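Local coordinates for insecticidal crystal protein Cry7Cal (Bacillus thuringiensis, PDB 5ZI1), which is a three-domain delta-endotoxin toxic to locusts, which probably recognises receptors in the insect gut, as its family does, at residues V306-F312 with N364-Y370; V373-L378 with E389-S395. All coordinates share one frame; numbering follows the deposited sequence.

Interaction 1. Residues V306-F312 with N364-Y370; sequences VEPNDRF and NKSATWY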
ATOM      1  N   VAL A 306     -29.829   9.015  23.937  1.00 49.81           N
ATOM      2  CA  VAL A 306     -29.698   9.003  25.386  1.00 52.67           C
ATOM      3  C   VAL A 306     -29.735  10.444  25.864  1.00 52.08           C
ATOM      4  O   VAL A 306     -29.394  11.372  25.127  1.00 50.09           O
ATOM      5  CB  VAL A 306     -28.405   8.309  25.862  1.00 47.60           C
ATOM      6  CG1 VAL A 306     -28.425   6.835  25.475  1.00 47.72           C
ATOM      7  CG2 VAL A 306     -27.195   9.012  25.285  1.00 47.77           C
ATOM      8  N   GLU A 307     -30.138  10.620  27.124  1.00 52.05           N
ATOM      9  CA  GLU A 307     -30.313  11.947  27.717  1.00 57.26           C
ATOM     10  C   GLU A 307     -29.759  11.972  29.143  1.00 55.71           C
ATOM     11  O   GLU A 307     -30.508  12.075  30.119  1.00 59.52           O
ATOM     12  CB  GLU A 307     -31.791  12.351  27.680  1.00 58.49           C
ATOM     13  CG  GLU A 307     -32.065  13.801  28.002  1.00 66.06           C
ATOM     14  CD  GLU A 307     -33.387  14.303  27.419  1.00 68.57           C
ATOM     15  OE1 GLU A 307     -33.489  15.507  27.114  1.00 66.43           O
ATOM     16  OE2 GLU A 307     -34.335  13.498  27.261  1.00 71.33           O
ATOM     17  N   PRO A 308     -28.427  11.878  29.300  1.00 58.25           N
ATOM     18  CA  PRO A 308     -27.833  11.958  30.647  1.00 53.60           C
ATOM     19  C   PRO A 308     -27.912  13.366  31.205  1.00 53.99           C
ATOM     20  O   PRO A 308     -27.938  13.576  32.425  1.00 50.86           O
ATOM     21  CB  PRO A 308     -26.366  11.551  30.414  1.00 50.32           C
ATOM     22  CG  PRO A 308     -26.121  11.869  28.990  1.00 48.13           C
ATOM     23  CD  PRO A 308     -27.408  11.571  28.283  1.00 54.53           C
ATOM     24  N   ASN A 309     -27.870  14.335  30.290  1.00 57.15           N
ATOM     25  CA  ASN A 309     -28.034  15.762  30.555  1.00 56.56           C
ATOM     26  C   ASN A 309     -28.154  16.441  29.198  1.00 56.86           C
ATOM     27  O   ASN A 309     -29.251  16.835  28.792  1.00 51.47           O
ATOM     28  CB  ASN A 309     -26.879  16.351  31.362  1.00 55.90           C
ATOM     29  CG  ASN A 309     -25.550  15.670  31.067  1.00 58.19           C
ATOM     30  OD1 ASN A 309     -24.895  15.989  30.075  1.00 55.22           O
ATOM     31  ND2 ASN A 309     -25.103  14.808  31.981  1.00 55.70           N
ATOM     32  N   ASP A 310     -27.049  16.529  28.459  1.00 53.89           N
ATOM     33  CA  ASP A 310     -27.183  16.671  27.018  1.00 54.44           C
ATOM     34  C   ASP A 310     -28.015  15.511  26.487  1.00 52.25           C
ATOM     35  O   ASP A 310     -28.197  14.486  27.159  1.00 51.13           O
ATOM     36  CB  ASP A 310     -25.830  16.629  26.323  1.00 56.90           C
ATOM     37  CG  ASP A 310     -24.791  17.501  26.998  1.00 59.59           C
ATOM     38  OD1 ASP A 310     -25.047  18.699  27.242  1.00 54.94           O
ATOM     39  OD2 ASP A 310     -23.684  16.968  27.247  1.00 59.31           O
ATOM     40  N   ARG A 311     -28.492  15.656  25.255  1.00 47.99           N
ATOM     41  CA  ARG A 311     -29.200  14.576  24.578  1.00 53.85           C
ATOM     42  C   ARG A 311     -28.586  14.401  23.195  1.00 50.29           C
ATOM     43  O   ARG A 311     -28.259  15.389  22.534  1.00 48.13           O
ATOM     44  CB  ARG A 311     -30.733  14.852  24.525  1.00 52.07           C
ATOM     45  CG  ARG A 311     -31.483  14.326  23.289  1.00 56.60           C
ATOM     46  CD  ARG A 311     -33.032  14.469  23.460  1.00 60.70           C
ATOM     47  NE  ARG A 311     -33.554  13.447  24.389  1.00 72.57           N
ATOM     48  CZ  ARG A 311     -34.342  12.429  24.040  1.00 66.93           C
ATOM     49  NH1 ARG A 311     -34.713  12.297  22.771  1.00 62.48           N
ATOM     50  NH2 ARG A 311     -34.759  11.551  24.956  1.00 66.91           N
ATOM     51  N   PHE A 312     -28.379  13.150  22.780  1.00 52.03           N
ATOM     52  CA  PHE A 312     -27.587  12.856  21.585  1.00 49.93           C
ATOM     53  C   PHE A 312     -27.672  11.376  21.268  1.00 47.03           C
ATOM     54  O   PHE A 312     -27.808  10.544  22.168  1.00 48.25           O
ATOM     55  CB  PHE A 312     -26.118  13.235  21.767  1.00 48.09           C
ATOM     56  CG  PHE A 312     -25.506  12.630  22.981  1.00 52.89           C
ATOM     57  CD1 PHE A 312     -24.940  11.355  22.931  1.00 46.98           C
ATOM     58  CD2 PHE A 312     -25.517  13.323  24.190  1.00 52.69           C
ATOM     59  CE1 PHE A 312     -24.392  10.784  24.059  1.00 45.08           C
ATOM     60  CE2 PHE A 312     -24.951  12.761  25.325  1.00 53.81           C
ATOM     61  CZ  PHE A 312     -24.390  11.479  25.263  1.00 55.10           C
ATOM     62  N   ASN A 364     -19.920  11.909  26.356  1.00 51.25           N
ATOM     63  CA  ASN A 364     -20.426  12.440  27.610  1.00 47.73           C
ATOM     64  C   ASN A 364     -20.088  11.462  28.718  1.00 48.81           C
ATOM     65  O   ASN A 364     -20.443  10.282  28.624  1.00 49.60           O
ATOM     66  CB  ASN A 364     -21.932  12.655  27.554  1.00 51.13           C
ATOM     67  CG  ASN A 364     -22.454  13.249  28.829  1.00 54.97           C
ATOM     68  OD1 ASN A 364     -22.807  12.536  29.771  1.00 55.55           O
ATOM     69  ND2 ASN A 364     -22.483  14.567  28.880  1.00 54.93           N
ATOM     70  N   LYS A 365     -19.416  11.945  29.764  1.00 50.69           N
ATOM     71  CA  LYS A 365     -19.080  11.123  30.922  1.00 54.23           C
ATOM     72  C   LYS A 365     -19.756  11.720  32.151  1.00 49.26           C
ATOM     73  O   LYS A 365     -19.371  12.794  32.616  1.00 45.71           O
ATOM     74  CB  LYS A 365     -17.571  11.017  31.119  1.00 50.14           C
ATOM     75  CG  LYS A 365     -17.180   9.997  32.169  1.00 49.84           C
ATOM     76  CD  LYS A 365     -15.664   9.883  32.269  1.00 48.94           C
ATOM     77  CE  LYS A 365     -15.233   8.683  33.097  1.00 59.40           C
ATOM     78  NZ  LYS A 365     -15.471   8.876  34.551  1.00 64.76           N
ATOM     79  N   SER A 366     -20.746  11.005  32.680  1.00 54.16           N
ATOM     80  CA  SER A 366     -21.496  11.433  33.854  1.00 54.26           C
ATOM     81  C   SER A 366     -21.707  10.250  34.792  1.00 54.54           C
ATOM     82  O   SER A 366     -20.790   9.855  35.519  1.00 62.25           O
ATOM     83  CB  SER A 366     -22.837  12.041  33.432  1.00 52.57           C
ATOM     84  OG  SER A 366     -22.635  13.100  32.506  1.00 54.73           O
ATOM     85  N   ALA A 367     -22.915   9.688  34.803  1.00 52.57           N
ATOM     86  CA  ALA A 367     -23.104   8.442  35.528  1.00 52.67           C
ATOM     87  C   ALA A 367     -22.520   7.278  34.747  1.00 55.26           C
ATOM     88  O   ALA A 367     -22.106   6.282  35.346  1.00 59.63           O
ATOM     89  CB  ALA A 367     -24.583   8.196  35.813  1.00 47.01           C
ATOM     90  N   THR A 368     -22.499   7.386  33.416  1.00 53.09           N
ATOM     91  CA  THR A 368     -21.844   6.435  32.534  1.00 53.10           C
ATOM     92  C   THR A 368     -21.116   7.227  31.459  1.00 56.37           C
ATOM     93  O   THR A 368     -21.179   8.458  31.420  1.00 53.61           O
ATOM     94  CB  THR A 368     -22.837   5.442  31.924  1.00 54.78           C
ATOM     95  OG1 THR A 368     -22.109   4.432  31.217  1.00 58.53           O
ATOM     96  CG2 THR A 368     -23.790   6.143  30.966  1.00 54.02           C
ATOM     97  N   TRP A 369     -20.407   6.516  30.581  1.00 56.28           N
ATOM     98  CA  TRP A 369     -19.474   7.134  29.643  1.00 49.23           C
ATOM     99  C   TRP A 369     -19.918   6.782  28.225  1.00 53.31           C
ATOM    100  O   TRP A 369     -19.773   5.636  27.789  1.00 55.78           O
ATOM    101  CB  TRP A 369     -18.053   6.663  29.948  1.00 51.98           C
ATOM    102  CG  TRP A 369     -16.967   7.449  29.294  1.00 49.71           C
ATOM    103  CD1 TRP A 369     -17.113   8.415  28.346  1.00 48.29           C
ATOM    104  CD2 TRP A 369     -15.556   7.331  29.541  1.00 49.34           C
ATOM    105  NE1 TRP A 369     -15.879   8.909  27.984  1.00 48.37           N
ATOM    106  CE2 TRP A 369     -14.908   8.255  28.700  1.00 50.43           C
ATOM    107  CE3 TRP A 369     -14.779   6.532  30.387  1.00 52.12           C
ATOM    108  CZ2 TRP A 369     -13.516   8.400  28.680  1.00 46.73           C
ATOM    109  CZ3 TRP A 369     -13.396   6.686  30.372  1.00 47.65           C
ATOM    110  CH2 TRP A 369     -12.782   7.614  29.529  1.00 47.36           C
ATOM    111  N   TYR A 370     -20.488   7.756  27.521  1.00 53.04           N
ATOM    112  CA  TYR A 370     -21.015   7.577  26.175  1.00 49.45           C
ATOM    113  C   TYR A 370     -20.013   8.051  25.133  1.00 47.63           C
ATOM    114  O   TYR A 370     -19.298   9.034  25.336  1.00 50.59           O
ATOM    115  CB  TYR A 370     -22.330   8.353  25.986  1.00 47.89           C
ATOM    116  CG  TYR A 370     -23.499   7.822  26.792  1.00 49.02           C
ATOM    117  CD1 TYR A 370     -24.002   6.548  26.561  1.00 48.18           C
ATOM    118  CD2 TYR A 370     -24.114   8.606  27.774  1.00 50.99           C
ATOM    119  CE1 TYR A 370     -25.066   6.057  27.285  1.00 50.75           C
ATOM    120  CE2 TYR A 370     -25.178   8.129  28.501  1.00 45.91           C
ATOM    121  CZ  TYR A 370     -25.657   6.855  28.254  1.00 56.03           C
ATOM    122  OH  TYR A 370     -26.724   6.366  28.974  1.00 52.13           O
TER
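Val306 lays CG2 over the centre of the Tyr370 ring, a CH-pi contact 3.8 Å from the centroid and only 8° off the ring normal; Thr368 CG2 lies over the rim of the opposite face. Pro308 CG approaches Tyr370 CE2 at 3.9 Å. Phe312, its CG wedged between backbone N and carbonyl carbon (chi1 54°), brings CE1 to within 3.7 Å of Tyr370 CB, which lies at the edge of the phenylalanine ring, while Phe312 CZ packs against Asn364 CB. Both segments are hairpin connections: 306-312 joins strand 294-306 to strand 312-324, and the turn within 364-370 joins strand 352-365 to strand 369-382, so here the ends of two antiparallel sheets of the toxin's middle domain meet. Among the polar contacts, Asn309 ND2 donates to Ser366 OG at 3.0 Å, with the oxygen almost in its amide plane, and Ser366 OG donates in turn to Asn364 OD1 (2.8 Å). Asn364 ND2 gives a weak, bent bond to Asn309 OD1, 3.0 Å long with 127° at the hydrogen. That same oxygen takes the backbone N-H of Asp310 at 2.7 Å and a weak bond from Lys267, while Asp310 OD2 is bonded by the Tyr268 hydroxyl.

Interaction 2. Residues V373-L378 with E389-S395; sequences VPLLRL and EDAFSFS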
ATOM      1  N   VAL A 373     -21.103   9.263  17.600  1.00 48.84           N
ATOM      2  CA  VAL A 373     -20.874   9.765  16.249  1.00 46.43           C
ATOM      3  C   VAL A 373     -22.239  10.090  15.647  1.00 50.89           C
ATOM      4  O   VAL A 373     -22.818   9.265  14.920  1.00 52.50           O
ATOM      5  CB  VAL A 373     -20.099   8.748  15.395  1.00 49.09           C
ATOM      6  CG1 VAL A 373     -19.891   9.309  13.999  1.00 44.83           C
ATOM      7  CG2 VAL A 373     -18.744   8.390  16.073  1.00 38.35           C
ATOM      8  N   PRO A 374     -22.811  11.261  15.937  1.00 48.43           N
ATOM      9  CA  PRO A 374     -24.183  11.529  15.477  1.00 52.98           C
ATOM     10  C   PRO A 374     -24.268  11.888  14.008  1.00 56.95           C
ATOM     11  O   PRO A 374     -25.377  11.860  13.451  1.00 52.74           O
ATOM     12  CB  PRO A 374     -24.644  12.697  16.370  1.00 47.22           C
ATOM     13  CG  PRO A 374     -23.393  13.333  16.877  1.00 50.07           C
ATOM     14  CD  PRO A 374     -22.325  12.269  16.908  1.00 48.24           C
ATOM     15  N   LEU A 375     -23.138  12.178  13.357  1.00 51.33           N
ATOM     16  CA  LEU A 375     -23.164  12.539  11.949  1.00 51.72           C
ATOM     17  C   LEU A 375     -21.966  11.933  11.221  1.00 52.76           C
ATOM     18  O   LEU A 375     -20.830  12.000  11.711  1.00 49.31           O
ATOM     19  CB  LEU A 375     -23.201  14.060  11.802  1.00 50.41           C
ATOM     20  CG  LEU A 375     -23.212  14.610  10.375  1.00 58.43           C
ATOM     21  CD1 LEU A 375     -23.921  15.964  10.379  1.00 51.56           C
ATOM     22  CD2 LEU A 375     -21.820  14.776   9.763  1.00 53.05           C
ATOM     23  N   LEU A 376     -22.239  11.337  10.059  1.00 51.90           N
ATOM     24  CA  LEU A 376     -21.229  10.780   9.161  1.00 47.37           C
ATOM     25  C   LEU A 376     -21.697  11.028   7.735  1.00 45.77           C
ATOM     26  O   LEU A 376     -22.773  10.570   7.350  1.00 47.95           O
ATOM     27  CB  LEU A 376     -21.031   9.282   9.408  1.00 48.36           C
ATOM     28  CG  LEU A 376     -19.998   8.507   8.566  1.00 47.63           C
ATOM     29  CD1 LEU A 376     -18.586   8.928   8.923  1.00 41.76           C
ATOM     30  CD2 LEU A 376     -20.171   7.020   8.777  1.00 41.46           C
ATOM     31  N   ARG A 377     -20.902  11.757   6.962  1.00 51.68           N
ATOM     32  CA  ARG A 377     -21.210  12.104   5.579  1.00 50.64           C
ATOM     33  C   ARG A 377     -20.150  11.496   4.662  1.00 49.79           C
ATOM     34  O   ARG A 377     -18.948  11.674   4.894  1.00 44.56           O
ATOM     35  CB  ARG A 377     -21.255  13.631   5.435  1.00 50.70           C
ATOM     36  CG  ARG A 377     -21.582  14.183   4.067  1.00 57.17           C
ATOM     37  CD  ARG A 377     -21.273  15.671   4.028  1.00 55.98           C
ATOM     38  NE  ARG A 377     -21.935  16.362   5.125  1.00 69.19           N
ATOM     39  CZ  ARG A 377     -21.398  17.357   5.829  1.00 67.28           C
ATOM     40  NH1 ARG A 377     -22.102  17.916   6.802  1.00 66.95           N
ATOM     41  NH2 ARG A 377     -20.171  17.794   5.569  1.00 61.22           N
ATOM     42  N   LEU A 378     -20.592  10.788   3.627  1.00 47.15           N
ATOM     43  CA  LEU A 378     -19.697  10.170   2.659  1.00 49.86           C
ATOM     44  C   LEU A 378     -19.740  10.922   1.339  1.00 52.49           C
ATOM     45  O   LEU A 378     -20.813  11.329   0.880  1.00 55.13           O
ATOM     46  CB  LEU A 378     -20.058   8.703   2.402  1.00 54.52           C
ATOM     47  CG  LEU A 378     -20.254   7.704   3.542  1.00 49.42           C
ATOM     48  CD1 LEU A 378     -20.100   6.292   2.996  1.00 51.32           C
ATOM     49  CD2 LEU A 378     -19.292   7.958   4.664  1.00 48.74           C
ATOM     50  N   GLU A 389     -23.285  12.121  -2.743  1.00 56.14           N
ATOM     51  CA  GLU A 389     -23.125  12.436  -1.338  1.00 55.70           C
ATOM     52  C   GLU A 389     -24.200  11.685  -0.576  1.00 51.19           C
ATOM     53  O   GLU A 389     -25.307  11.484  -1.079  1.00 61.68           O
ATOM     54  CB  GLU A 389     -23.242  13.944  -1.092  1.00 63.59           C
ATOM     55  CG  GLU A 389     -22.448  14.466   0.082  1.00 61.40           C
ATOM     56  CD  GLU A 389     -22.040  15.918  -0.099  1.00 68.86           C
ATOM     57  OE1 GLU A 389     -22.453  16.762   0.729  1.00 80.83           O
ATOM     58  OE2 GLU A 389     -21.303  16.221  -1.070  1.00 71.81           O
ATOM     59  N   ASP A 390     -23.867  11.244   0.625  1.00 50.17           N
ATOM     60  CA  ASP A 390     -24.896  10.675   1.478  1.00 54.53           C
ATOM     61  C   ASP A 390     -24.471  10.816   2.935  1.00 52.97           C
ATOM     62  O   ASP A 390     -23.277  10.828   3.256  1.00 52.34           O
ATOM     63  CB  ASP A 390     -25.189   9.218   1.109  1.00 45.73           C
ATOM     64  CG  ASP A 390     -26.476   8.726   1.740  1.00 55.48           C
ATOM     65  OD1 ASP A 390     -27.223   9.586   2.243  1.00 61.53           O
ATOM     66  OD2 ASP A 390     -26.758   7.510   1.737  1.00 57.21           O
ATOM     67  N   ALA A 391     -25.462  10.930   3.813  1.00 52.94           N
ATOM     68  CA  ALA A 391     -25.176  11.267   5.199  1.00 51.90           C
ATOM     69  C   ALA A 391     -26.340  10.847   6.081  1.00 51.87           C
ATOM     70  O   ALA A 391     -27.420  10.488   5.607  1.00 50.49           O
ATOM     71  CB  ALA A 391     -24.889  12.761   5.361  1.00 47.55           C
ATOM     72  N   PHE A 392     -26.070  10.831   7.378  1.00 53.12           N
ATOM     73  CA  PHE A 392     -27.096  10.794   8.404  1.00 50.17           C
ATOM     74  C   PHE A 392     -26.716  11.815   9.458  1.00 49.28           C
ATOM     75  O   PHE A 392     -25.529  12.025   9.739  1.00 50.19           O
ATOM     76  CB  PHE A 392     -27.284   9.397   9.052  1.00 49.15           C
ATOM     77  CG  PHE A 392     -26.062   8.859   9.766  1.00 47.87           C
ATOM     78  CD1 PHE A 392     -25.736   9.277  11.050  1.00 50.20           C
ATOM     79  CD2 PHE A 392     -25.281   7.884   9.172  1.00 47.08           C
ATOM     80  CE1 PHE A 392     -24.623   8.773  11.716  1.00 52.21           C
ATOM     81  CE2 PHE A 392     -24.163   7.366   9.828  1.00 52.26           C
ATOM     82  CZ  PHE A 392     -23.832   7.814  11.098  1.00 50.03           C
ATOM     83  N   SER A 393     -27.729  12.471  10.009  1.00 50.73           N
ATOM     84  CA  SER A 393     -27.551  13.477  11.047  1.00 52.69           C
ATOM     85  C   SER A 393     -28.559  13.173  12.140  1.00 55.43           C
ATOM     86  O   SER A 393     -29.766  13.358  11.944  1.00 53.83           O
ATOM     87  CB  SER A 393     -27.736  14.884  10.498  1.00 47.48           C
ATOM     88  OG  SER A 393     -27.079  15.820  11.334  1.00 58.49           O
ATOM     89  N   PHE A 394     -28.066  12.663  13.262  1.00 50.89           N
ATOM     90  CA  PHE A 394     -28.895  12.254  14.379  1.00 50.64           C
ATOM     91  C   PHE A 394     -28.846  13.302  15.479  1.00 50.48           C
ATOM     92  O   PHE A 394     -27.970  14.170  15.508  1.00 52.55           O
ATOM     93  CB  PHE A 394     -28.440  10.906  14.920  1.00 50.35           C
ATOM     94  CG  PHE A 394     -28.632   9.777  13.964  1.00 55.64           C
ATOM     95  CD1 PHE A 394     -29.720   9.761  13.110  1.00 55.68           C
ATOM     96  CD2 PHE A 394     -27.719   8.732  13.911  1.00 53.20           C
ATOM     97  CE1 PHE A 394     -29.899   8.720  12.217  1.00 53.40           C
ATOM     98  CE2 PHE A 394     -27.894   7.685  13.035  1.00 52.95           C
ATOM     99  CZ  PHE A 394     -28.988   7.678  12.184  1.00 56.13           C
ATOM    100  N   SER A 395     -29.779  13.175  16.419  1.00 46.66           N
ATOM    101  CA  SER A 395     -29.963  14.206  17.428  1.00 53.33           C
ATOM    102  C   SER A 395     -28.671  14.436  18.188  1.00 50.55           C
ATOM    103  O   SER A 395     -27.894  13.511  18.424  1.00 55.54           O
ATOM    104  CB  SER A 395     -31.060  13.825  18.413  1.00 54.87           C
ATOM    105  OG  SER A 395     -30.471  13.283  19.582  1.00 57.89           O
TER
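Strand pairing between Val373-Leu378 and Glu389-Ser395 forms a beta hairpin at one side of a four-stranded antiparallel sheet, 387-393 being an outermost strand. The two strands run antiparallel, their directions 176° apart. At one end the ladder is tight: Leu378 N donates to Asp390 O at 2.7 Å, and Asp390 N returns a bond to Leu378 O. The bonds Phe392 N to Leu376 O (3.3 Å) and Leu376 N to Phe392 O (3.4 Å) are both weak. Beyond them Phe394 N to Pro374 O, 2.8 Å, extends the pairing past the strand end. The middle domain of three-domain Cry toxins is a beta prism of antiparallel sheets, and the buried face here carries Leu376, Leu378 and Phe392, the last packing on Val301 of a neighbouring sheet. With chi1 at 61°, the Phe392 ring swings back over its partner strand, where CZ meets Leu376 CB at 3.6 Å, Leu376 N stands over one face and Val373 O lies at the edge. On the sheet face that carries Leu375 and Arg377, Arg377 CB touches Ala391 CB at 3.7 Å. Arg377 NE and Glu389 OE1 are 4.4 Å apart, too far for a salt bridge, so any attraction is probably of charge alone; Arg377 NH2 bonds the Tyr379 hydroxyl.

Overall arrangement
Both contacts belong to the middle domain, and their centres are 20 Å apart. Strand 369-382 connects them: its start closes the turn of interaction 1, and Val373-Leu378 further along it pairs with Glu389-Ser395 in interaction 2. The two differ in kind, since interaction 1 brings hairpin turns of two different sheets together through side chains, whereas interaction 2 is backbone pairing within one sheet. They also touch directly where 389-395 leaves its strand: Ser395 OG packs 3.5 Å from Phe312 CA, and the backbone of Ser395 bonds to Ala313. The centre of interaction 1 lies about 40 Å from the centre of the chain, that of interaction 2 about 29 Å, on the same side.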